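3-oxosteroid 1-dehydrogenase (Sterolibacterium denitrificans, PDB 7P18) probably catalyses the FAD-dependent 1-dehydrogenation of 3-oxosteroids, yielding 3-oxo-Delta(1)-steroids and passing the reducing equivalents to an acceptor. Local coordinates at residues R341-C346 and Y393-G398; C346-G351 and V381-I386; K415-D420 and P485-R490. One frame throughout, in Å; residues are numbered along the deposited sequence.

Contact 1: residues R341-C346 and Y393-G398; sequences RNLPGC and YNYPMG
Leu343 and Pro344 open a type II beta turn, closed at Cys346, whose apolar side chains pack on Tyr395, the first residue to leave helical geometry after helix 389-394. Gly345 suits the third position of this turn, because at phi 109° a side chain there would collide with the carbonyl oxygen of Pro344. The phenol ring is held from two sides. Over one face lies Leu343 CD2, 4.0 Å above the ring plane and displaced toward the rim; over the centre of the opposite face sits CB of Asn394. The other leucine methyl, CD1, reaches the root of the same side chain, 3.8 Å from Tyr395 CB. Tyr395 CG stands anti to its own carbonyl carbon (chi1 -60°), where Leu343 CD1 also touches it. Pro344 meets the far end at about a right angle, its CG 3.4 Å from Tyr395 OH. That hydroxyl is hydrogen-bonded to Asp469, and Phe391 forms an edge-to-face pair with the ring. Farther along, Met397 CE comes within 4.3 Å of Arg341 N. An alanine in place of Tyr395 would probably leave Leu343 CD2 and the Pro344 ring facing a gap, and Asp469 without its hydroxyl mate. No hydrogen bond joins the two segments, which meet by van der Waals contact, mostly between apolar groups, while the polar ends of Tyr395 and Arg341 are satisfied elsewhere, the guanidinium partly by Leu337 O.

Contact 2: residues C346-G351 and V381-I386; sequences CIVVNG and VPAWLI
Ile347 and Val349 pair with Ile386 and Trp384 in an antiparallel ladder between strands 347-349 and 383-387. Four backbone hydrogen bonds make up its two hydrogen-bonded pairs. Ile347 N binds Ile386 O at 2.9 Å and Ile386 N returns to Ile347 O at 2.8 Å, while Val349 and Trp384 likewise exchange two bonds, N to O in each direction. CA-H...O contacts supplement them: Trp384 O, already accepting from Val349 N, also receives Val348 CA at 3.2 Å, and Ile386 O does the same for Cys346 CA.

Apolar contacts fall on both faces. On the one bearing Val348 and Leu385, the non-hydrogen-bonded pair, Leu385 has CG anti to its backbone N (chi1 177°) and CD1 turned by chi2 of 79° to touch Val348 CG2 at 3.6 Å and Cys346 CB at 3.9 Å. On the other, Ile347 CG1 meets Ile386 CB, and Val349 CG2 bridges Trp384 CB and Ile386 CG1.

Helix 363-377 covers Val348 through Phe366, and helix 434-450 covers Ile347 and Ile386. Beyond the pair, strand 383-387 bonds on through Ala383 and Leu385 to strand 486-502.

Contact 3: residues K415-D420 and P485-R490; sequences KVYWRD and PYYAMR
Ala488 O meets three groups of segment 415-420: Trp418 N donates a nearly straight hydrogen bond of 2.9 Å (169° at the hydrogen), Tyr417 CA adds a CA-H...O contact at 3.3 Å, and the indole edge at Trp418 CE3 merely lies close, at 3.5 Å. The setting is an antiparallel ladder in which the short strand 418-420 lies along the beginning of the long strand 486-502. Ala488 N returns a bond to Trp418 O, and a second hydrogen-bonded pair joins Asp420 and Tyr486, where Tyr486 N lies 2.8 Å from Asp420 O.

Arg419 and Tyr487, the non-hydrogen-bonded pair between them, share the face away from Trp418, Ala488, Asp420 and Tyr486. Arg419 CG is anti to its backbone N (chi1 -178°) and makes a CH-pi contact over the tyrosine face, 4.2 Å from the ring centroid. Their polar ends converge on Asp408 OD2, which takes a salt bridge from Arg419 NH1 and a hydrogen bond with Tyr487 OH; this shared carboxylate is likely to hold both side chains alongside each other. Tyr417 runs next to Tyr487, and the two rings meet obliquely through their CD2 atoms.

At the other end, Trp418 CH2 lies over one face of the Arg490 guanidinium, 3.7 Å above its plane and offset toward the rim, with the two planes 87° apart. A water accepting from Arg490 NH2 probably donates to Lys415 O, though it has other acceptors in reach. Where direct pairing stops, a second water continues the ladder, donating to Val416 O at 2.7 Å and accepting from Arg490 N at 2.9 Å.

How the contacts relate
Read from the N terminus, the chain first passes 341-346, then runs directly into 346-351 through the shared Cys346. Contact 2 closes the inner loop, which holds helix 363-377, when 381-386 returns; contact 1 closes the outer loop around it a few residues later, just past helix 389-394. Contact 3 opens only afterwards and closes its own loop over helices 423-430, 434-450 and 462-466, so it follows in series and crosses neither. Contacts 2 and 3 belong to one antiparallel sheet, joined by a probable hydrogen bond from Leu385 N to Met489 O and by edge-to-face Trp384 and Trp418. Met397 of contact 1 packs against both Leu385 and Met489, tying the chain that follows helix 389-394 to that sheet.

Contact 1: residues R341-C346 and Y393-G398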
loop_
_atom_site.group_PDB
_atom_site.type_symbol
_atom_site.label_atom_id
_atom_site.label_comp_id
_atom_site.label_asym_id
_atom_site.label_seq_id
_atom_site.Cartn_x
_atom_site.Cartn_y
_atom_site.Cartn_z
ATOM N N ARG A 341 -6.545 10.252 10.033
ATOM C CA ARG A 341 -7.252 11.472 9.573
ATOM C C ARG A 341 -8.774 11.367 9.838
ATOM O O ARG A 341 -9.439 12.419 9.918
ATOM C CB ARG A 341 -7.027 11.753 8.084
ATOM C CG ARG A 341 -5.570 12.017 7.709
ATOM C CD ARG A 341 -5.377 12.041 6.196
ATOM N NE ARG A 341 -5.309 10.687 5.659
ATOM C CZ ARG A 341 -6.285 10.074 4.979
ATOM N NH1 ARG A 341 -7.415 10.691 4.702
ATOM N NH2 ARG A 341 -6.086 8.857 4.517
ATOM N N ASN A 342 -9.309 10.167 9.939
ATOM C CA ASN A 342 -10.774 9.949 10.129
ATOM C C ASN A 342 -11.171 10.302 11.564
ATOM O O ASN A 342 -12.399 10.468 11.832
ATOM C CB ASN A 342 -11.195 8.513 9.851
ATOM C CG ASN A 342 -11.028 8.110 8.401
ATOM O OD1 ASN A 342 -10.031 8.471 7.785
ATOM N ND2 ASN A 342 -11.931 7.269 7.911
ATOM N N LEU A 343 -10.197 10.404 12.461
ATOM C CA LEU A 343 -10.445 10.673 13.911
ATOM C C LEU A 343 -10.981 12.079 14.115
ATOM O O LEU A 343 -10.738 13.010 13.336
ATOM C CB LEU A 343 -9.185 10.383 14.718
ATOM C CG LEU A 343 -8.819 8.900 14.788
ATOM C CD1 LEU A 343 -7.414 8.728 15.338
ATOM C CD2 LEU A 343 -9.806 8.137 15.646
ATOM N N PRO A 344 -11.821 12.273 15.160
ATOM C CA PRO A 344 -12.516 13.538 15.349
ATOM C C PRO A 344 -11.644 14.633 15.983
ATOM O O PRO A 344 -10.952 14.342 16.919
ATOM C CB PRO A 344 -13.688 13.108 16.267
ATOM C CG PRO A 344 -13.121 12.052 17.088
ATOM C CD PRO A 344 -12.241 11.255 16.130
ATOM N N GLY A 345 -11.694 15.841 15.415
ATOM C CA GLY A 345 -10.992 17.024 15.946
ATOM C C GLY A 345 -9.797 17.463 15.098
ATOM O O GLY A 345 -9.086 18.356 15.552
ATOM N N CYS A 346 -9.556 16.855 13.937
ATOM C CA CYS A 346 -8.420 17.295 13.071
ATOM C C CYS A 346 -8.963 17.847 11.763
ATOM O O CYS A 346 -9.977 17.319 11.255
ATOM C CB CYS A 346 -7.424 16.184 12.849
ATOM S SG CYS A 346 -8.023 14.811 11.825
ATOM N N TYR A 393 -3.717 14.256 23.100
ATOM C CA TYR A 393 -3.717 13.343 24.280
ATOM C C TYR A 393 -4.315 11.984 23.892
ATOM O O TYR A 393 -3.795 10.942 24.352
ATOM C CB TYR A 393 -4.507 13.957 25.439
ATOM C CG TYR A 393 -4.529 13.120 26.699
ATOM C CD1 TYR A 393 -3.460 13.108 27.583
ATOM C CD2 TYR A 393 -5.627 12.337 27.001
ATOM C CE1 TYR A 393 -3.495 12.351 28.744
ATOM C CE2 TYR A 393 -5.670 11.560 28.146
ATOM C CZ TYR A 393 -4.604 11.577 29.027
ATOM O OH TYR A 393 -4.630 10.805 30.153
ATOM N N ASN A 394 -5.398 11.997 23.113
ATOM C CA ASN A 394 -6.237 10.786 22.850
ATOM C C ASN A 394 -5.715 9.903 21.707
ATOM O O ASN A 394 -5.936 8.672 21.784
ATOM C CB ASN A 394 -7.692 11.174 22.655
ATOM C CG ASN A 394 -8.286 11.517 24.017
ATOM O OD1 ASN A 394 -8.485 12.670 24.348
ATOM N ND2 ASN A 394 -8.256 10.558 24.898
ATOM N N TYR A 395 -5.070 10.462 20.683
ATOM C CA TYR A 395 -5.000 9.787 19.354
ATOM C C TYR A 395 -3.589 9.757 18.807
ATOM O O TYR A 395 -2.812 10.659 19.069
ATOM C CB TYR A 395 -5.905 10.508 18.363
ATOM C CG TYR A 395 -7.359 10.556 18.747
ATOM C CD1 TYR A 395 -8.027 9.411 19.158
ATOM C CD2 TYR A 395 -8.078 11.722 18.656
ATOM C CE1 TYR A 395 -9.381 9.441 19.468
ATOM C CE2 TYR A 395 -9.422 11.774 18.994
ATOM C CZ TYR A 395 -10.074 10.625 19.397
ATOM O OH TYR A 395 -11.404 10.674 19.698
ATOM N N PRO A 396 -3.250 8.726 18.004
ATOM C CA PRO A 396 -1.983 8.688 17.280
ATOM C C PRO A 396 -2.132 9.575 16.043
ATOM O O PRO A 396 -3.248 9.894 15.657
ATOM C CB PRO A 396 -1.816 7.211 16.926
ATOM C CG PRO A 396 -3.206 6.716 16.745
ATOM C CD PRO A 396 -4.090 7.569 17.663
ATOM N N MET A 397 -1.001 9.964 15.452
ATOM C CA MET A 397 -0.977 10.630 14.125
ATOM C C MET A 397 0.386 10.349 13.480
ATOM O O MET A 397 1.373 11.027 13.806
ATOM C CB MET A 397 -1.247 12.125 14.240
ATOM C CG MET A 397 -1.465 12.803 12.872
ATOM S SD MET A 397 -2.799 12.110 11.872
ATOM C CE MET A 397 -4.247 12.518 12.853
ATOM N N GLY A 398 0.434 9.340 12.622
ATOM C CA GLY A 398 1.681 8.815 12.052
ATOM C C GLY A 398 2.685 8.499 13.139
ATOM O O GLY A 398 2.384 7.707 14.036
#

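Contact 2: residues C346-G351 and V381-I386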
loop_
_atom_site.group_PDB
_atom_site.type_symbol
_atom_site.label_atom_id
_atom_site.label_comp_id
_atom_site.label_asym_id
_atom_site.label_seq_id
_atom_site.Cartn_x
_atom_site.Cartn_y
_atom_site.Cartn_z
ATOM N N CYS A 346 -9.556 16.855 13.937
ATOM C CA CYS A 346 -8.420 17.295 13.071
ATOM C C CYS A 346 -8.963 17.847 11.763
ATOM O O CYS A 346 -9.977 17.319 11.255
ATOM C CB CYS A 346 -7.424 16.184 12.849
ATOM S SG CYS A 346 -8.023 14.811 11.825
ATOM N N ILE A 347 -8.339 18.900 11.236
ATOM C CA ILE A 347 -8.751 19.469 9.924
ATOM C C ILE A 347 -7.519 19.604 9.041
ATOM O O ILE A 347 -6.417 19.734 9.579
ATOM C CB ILE A 347 -9.515 20.798 10.057
ATOM C CG1 ILE A 347 -8.736 21.892 10.787
ATOM C CG2 ILE A 347 -10.881 20.562 10.686
ATOM C CD1 ILE A 347 -9.356 23.264 10.561
ATOM N N VAL A 348 -7.736 19.565 7.730
ATOM C CA VAL A 348 -6.658 19.816 6.739
ATOM C C VAL A 348 -6.951 21.127 6.054
ATOM O O VAL A 348 -8.054 21.301 5.545
ATOM C CB VAL A 348 -6.552 18.632 5.755
ATOM C CG1 VAL A 348 -5.653 18.963 4.574
ATOM C CG2 VAL A 348 -6.061 17.409 6.528
ATOM N N VAL A 349 -5.938 21.997 5.980
ATOM C CA VAL A 349 -6.075 23.321 5.332
ATOM C C VAL A 349 -4.916 23.542 4.368
ATOM O O VAL A 349 -3.837 22.938 4.548
ATOM C CB VAL A 349 -6.146 24.460 6.371
ATOM C CG1 VAL A 349 -7.374 24.283 7.257
ATOM C CG2 VAL A 349 -4.850 24.554 7.181
ATOM N N ASN A 350 -5.183 24.399 3.387
ATOM C CA ASN A 350 -4.173 24.988 2.464
ATOM C C ASN A 350 -3.570 26.230 3.129
ATOM O O ASN A 350 -3.857 26.484 4.317
ATOM C CB ASN A 350 -4.775 25.281 1.080
ATOM C CG ASN A 350 -5.912 26.277 1.092
ATOM O OD1 ASN A 350 -6.060 27.050 2.034
ATOM N ND2 ASN A 350 -6.704 26.312 0.035
ATOM N N GLY A 351 -2.722 26.961 2.408
ATOM C CA GLY A 351 -1.998 28.124 2.948
ATOM C C GLY A 351 -2.925 29.292 3.232
ATOM O O GLY A 351 -2.531 30.176 4.014
ATOM N N VAL A 381 0.139 21.698 -1.770
ATOM C CA VAL A 381 1.188 20.641 -1.741
ATOM C C VAL A 381 2.451 21.293 -1.218
ATOM O O VAL A 381 3.005 22.103 -1.967
ATOM C CB VAL A 381 1.414 20.050 -3.147
ATOM C CG1 VAL A 381 2.522 19.012 -3.136
ATOM C CG2 VAL A 381 0.122 19.467 -3.711
ATOM N N PRO A 382 2.900 21.042 0.037
ATOM C CA PRO A 382 2.143 20.292 1.043
ATOM C C PRO A 382 0.957 21.071 1.603
ATOM O O PRO A 382 0.759 22.223 1.277
ATOM C CB PRO A 382 3.152 20.043 2.162
ATOM C CG PRO A 382 4.089 21.219 2.062
ATOM C CD PRO A 382 4.188 21.497 0.572
ATOM N N ALA A 383 0.147 20.381 2.421
ATOM C CA ALA A 383 -0.997 20.947 3.158
ATOM C C ALA A 383 -0.730 20.738 4.645
ATOM O O ALA A 383 0.354 20.268 4.983
ATOM C CB ALA A 383 -2.294 20.299 2.698
ATOM N N TRP A 384 -1.645 21.198 5.494
ATOM C CA TRP A 384 -1.429 21.309 6.955
ATOM C C TRP A 384 -2.556 20.590 7.677
ATOM O O TRP A 384 -3.739 20.903 7.409
ATOM C CB TRP A 384 -1.297 22.770 7.389
ATOM C CG TRP A 384 -0.041 23.359 6.838
ATOM C CD1 TRP A 384 0.065 24.066 5.679
ATOM C CD2 TRP A 384 1.292 23.166 7.330
ATOM N NE1 TRP A 384 1.377 24.366 5.439
ATOM C CE2 TRP A 384 2.149 23.841 6.436
ATOM C CE3 TRP A 384 1.844 22.550 8.453
ATOM C CZ2 TRP A 384 3.522 23.876 6.624
ATOM C CZ3 TRP A 384 3.206 22.563 8.630
ATOM C CH2 TRP A 384 4.034 23.218 7.720
ATOM N N LEU A 385 -2.159 19.753 8.622
ATOM C CA LEU A 385 -3.130 19.062 9.512
ATOM C C LEU A 385 -3.091 19.750 10.874
ATOM O O LEU A 385 -1.992 19.899 11.396
ATOM C CB LEU A 385 -2.739 17.597 9.606
ATOM C CG LEU A 385 -3.618 16.787 10.549
ATOM C CD1 LEU A 385 -4.901 16.453 9.838
ATOM C CD2 LEU A 385 -2.890 15.552 11.010
ATOM N N ILE A 386 -4.250 20.179 11.363
ATOM C CA ILE A 386 -4.418 20.990 12.613
ATOM C C ILE A 386 -5.280 20.209 13.610
ATOM O O ILE A 386 -6.320 19.650 13.206
ATOM C CB ILE A 386 -5.064 22.340 12.280
ATOM C CG1 ILE A 386 -4.410 23.020 11.071
ATOM C CG2 ILE A 386 -5.071 23.217 13.533
ATOM C CD1 ILE A 386 -3.000 23.515 11.319
#

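Contact 3: residues K415-D420 and P485-R490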
loop_
_atom_site.group_PDB
_atom_site.type_symbol
_atom_site.label_atom_id
_atom_site.label_comp_id
_atom_site.label_asym_id
_atom_site.label_seq_id
_atom_site.Cartn_x
_atom_site.Cartn_y
_atom_site.Cartn_z
ATOM N N LYS A 415 9.943 19.823 13.368
ATOM C CA LYS A 415 10.351 18.792 12.362
ATOM C C LYS A 415 9.179 17.832 12.059
ATOM O O LYS A 415 8.834 17.674 10.862
ATOM C CB LYS A 415 11.550 18.006 12.882
ATOM C CG LYS A 415 12.706 18.843 13.422
ATOM C CD LYS A 415 13.401 19.670 12.390
ATOM C CE LYS A 415 14.601 20.406 12.965
ATOM N NZ LYS A 415 15.243 21.202 11.902
ATOM N N VAL A 416 8.583 17.247 13.101
ATOM C CA VAL A 416 7.410 16.310 12.978
ATOM C C VAL A 416 6.121 17.053 13.352
ATOM O O VAL A 416 5.054 16.795 12.773
ATOM C CB VAL A 416 7.643 15.070 13.841
ATOM C CG1 VAL A 416 6.383 14.219 13.930
ATOM C CG2 VAL A 416 8.825 14.259 13.369
ATOM N N TYR A 417 6.181 18.026 14.263
ATOM C CA TYR A 417 4.980 18.797 14.648
ATOM C C TYR A 417 5.394 20.207 15.047
ATOM O O TYR A 417 6.533 20.395 15.514
ATOM C CB TYR A 417 4.222 18.084 15.785
ATOM C CG TYR A 417 5.001 18.086 17.074
ATOM C CD1 TYR A 417 5.976 17.145 17.326
ATOM C CD2 TYR A 417 4.845 19.120 17.985
ATOM C CE1 TYR A 417 6.783 17.212 18.450
ATOM C CE2 TYR A 417 5.622 19.181 19.130
ATOM C CZ TYR A 417 6.611 18.244 19.358
ATOM O OH TYR A 417 7.402 18.318 20.492
ATOM N N TRP A 418 4.477 21.152 14.844
ATOM C CA TRP A 418 4.571 22.536 15.366
ATOM C C TRP A 418 3.516 22.690 16.470
ATOM O O TRP A 418 2.433 22.071 16.347
ATOM C CB TRP A 418 4.398 23.539 14.235
ATOM C CG TRP A 418 5.502 23.527 13.222
ATOM C CD1 TRP A 418 6.474 24.480 13.056
ATOM C CD2 TRP A 418 5.715 22.559 12.175
ATOM N NE1 TRP A 418 7.291 24.152 12.008
ATOM C CE2 TRP A 418 6.876 22.965 11.466
ATOM C CE3 TRP A 418 5.109 21.349 11.808
ATOM C CZ2 TRP A 418 7.377 22.242 10.386
ATOM C CZ3 TRP A 418 5.595 20.646 10.728
ATOM C CH2 TRP A 418 6.731 21.078 10.041
ATOM N N ARG A 419 3.832 23.455 17.516
ATOM C CA ARG A 419 2.989 23.572 18.736
ATOM C C ARG A 419 2.892 25.055 19.095
ATOM O O ARG A 419 3.879 25.788 18.892
ATOM C CB ARG A 419 3.562 22.668 19.832
ATOM C CG ARG A 419 2.753 22.675 21.121
ATOM C CD ARG A 419 3.391 21.876 22.241
ATOM N NE ARG A 419 4.639 22.545 22.602
ATOM C CZ ARG A 419 5.829 21.983 22.722
ATOM N NH1 ARG A 419 5.994 20.680 22.573
ATOM N NH2 ARG A 419 6.877 22.742 22.985
ATOM N N ASP A 420 1.699 25.497 19.489
ATOM C CA ASP A 420 1.457 26.901 19.885
ATOM C C ASP A 420 0.266 26.974 20.843
ATOM O O ASP A 420 -0.680 26.164 20.723
ATOM C CB ASP A 420 1.232 27.803 18.682
ATOM C CG ASP A 420 1.615 29.244 18.983
ATOM O OD1 ASP A 420 0.876 29.889 19.773
ATOM O OD2 ASP A 420 2.632 29.708 18.421
ATOM N N PRO A 485 -2.579 23.058 24.122
ATOM C CA PRO A 485 -1.978 23.708 22.967
ATOM C C PRO A 485 -2.492 23.134 21.631
ATOM O O PRO A 485 -3.082 22.045 21.632
ATOM C CB PRO A 485 -0.491 23.440 23.143
ATOM C CG PRO A 485 -0.394 22.202 23.959
ATOM C CD PRO A 485 -1.673 22.108 24.762
ATOM N N TYR A 486 -2.273 23.890 20.553
ATOM C CA TYR A 486 -2.653 23.555 19.159
ATOM C C TYR A 486 -1.423 23.013 18.431
ATOM O O TYR A 486 -0.270 23.474 18.671
ATOM C CB TYR A 486 -3.239 24.765 18.459
ATOM C CG TYR A 486 -4.470 25.255 19.168
ATOM C CD1 TYR A 486 -5.676 24.588 19.054
ATOM C CD2 TYR A 486 -4.410 26.358 20.015
ATOM C CE1 TYR A 486 -6.817 25.057 19.700
ATOM C CE2 TYR A 486 -5.537 26.836 20.658
ATOM C CZ TYR A 486 -6.742 26.172 20.518
ATOM O OH TYR A 486 -7.860 26.599 21.189
ATOM N N TYR A 487 -1.672 22.037 17.552
ATOM C CA TYR A 487 -0.604 21.300 16.839
ATOM C C TYR A 487 -0.851 21.395 15.342
ATOM O O TYR A 487 -2.013 21.429 14.899
ATOM C CB TYR A 487 -0.547 19.835 17.256
ATOM C CG TYR A 487 -0.073 19.627 18.660
ATOM C CD1 TYR A 487 -0.941 19.747 19.741
ATOM C CD2 TYR A 487 1.247 19.331 18.913
ATOM C CE1 TYR A 487 -0.482 19.542 21.032
ATOM C CE2 TYR A 487 1.713 19.112 20.198
ATOM C CZ TYR A 487 0.835 19.230 21.262
ATOM O OH TYR A 487 1.277 19.032 22.531
ATOM N N ALA A 488 0.242 21.458 14.583
ATOM C CA ALA A 488 0.204 21.344 13.113
ATOM C C ALA A 488 1.178 20.253 12.716
ATOM O O ALA A 488 2.230 20.116 13.337
ATOM C CB ALA A 488 0.522 22.632 12.401
ATOM N N MET A 489 0.815 19.546 11.652
ATOM C CA MET A 489 1.713 18.588 10.984
ATOM C C MET A 489 1.651 18.879 9.474
ATOM O O MET A 489 0.618 19.364 8.960
ATOM C CB MET A 489 1.338 17.148 11.318
ATOM C CG MET A 489 1.554 16.860 12.801
ATOM S SD MET A 489 1.012 15.208 13.288
ATOM C CE MET A 489 2.342 14.188 12.646
ATOM N N ARG A 490 2.801 18.752 8.844
ATOM C CA ARG A 490 2.979 19.011 7.404
ATOM C C ARG A 490 2.636 17.732 6.638
ATOM O O ARG A 490 3.367 16.741 6.768
ATOM C CB ARG A 490 4.419 19.449 7.126
ATOM C CG ARG A 490 4.694 19.690 5.644
ATOM C CD ARG A 490 6.184 19.885 5.344
ATOM N NE ARG A 490 7.025 19.022 6.150
ATOM C CZ ARG A 490 8.090 19.409 6.861
ATOM N NH1 ARG A 490 8.605 20.620 6.703
ATOM N NH2 ARG A 490 8.668 18.536 7.673
HETATM O O HOH W 1 7.271 16.249 9.331
HETATM O O HOH W 2 4.685 16.988 10.082
#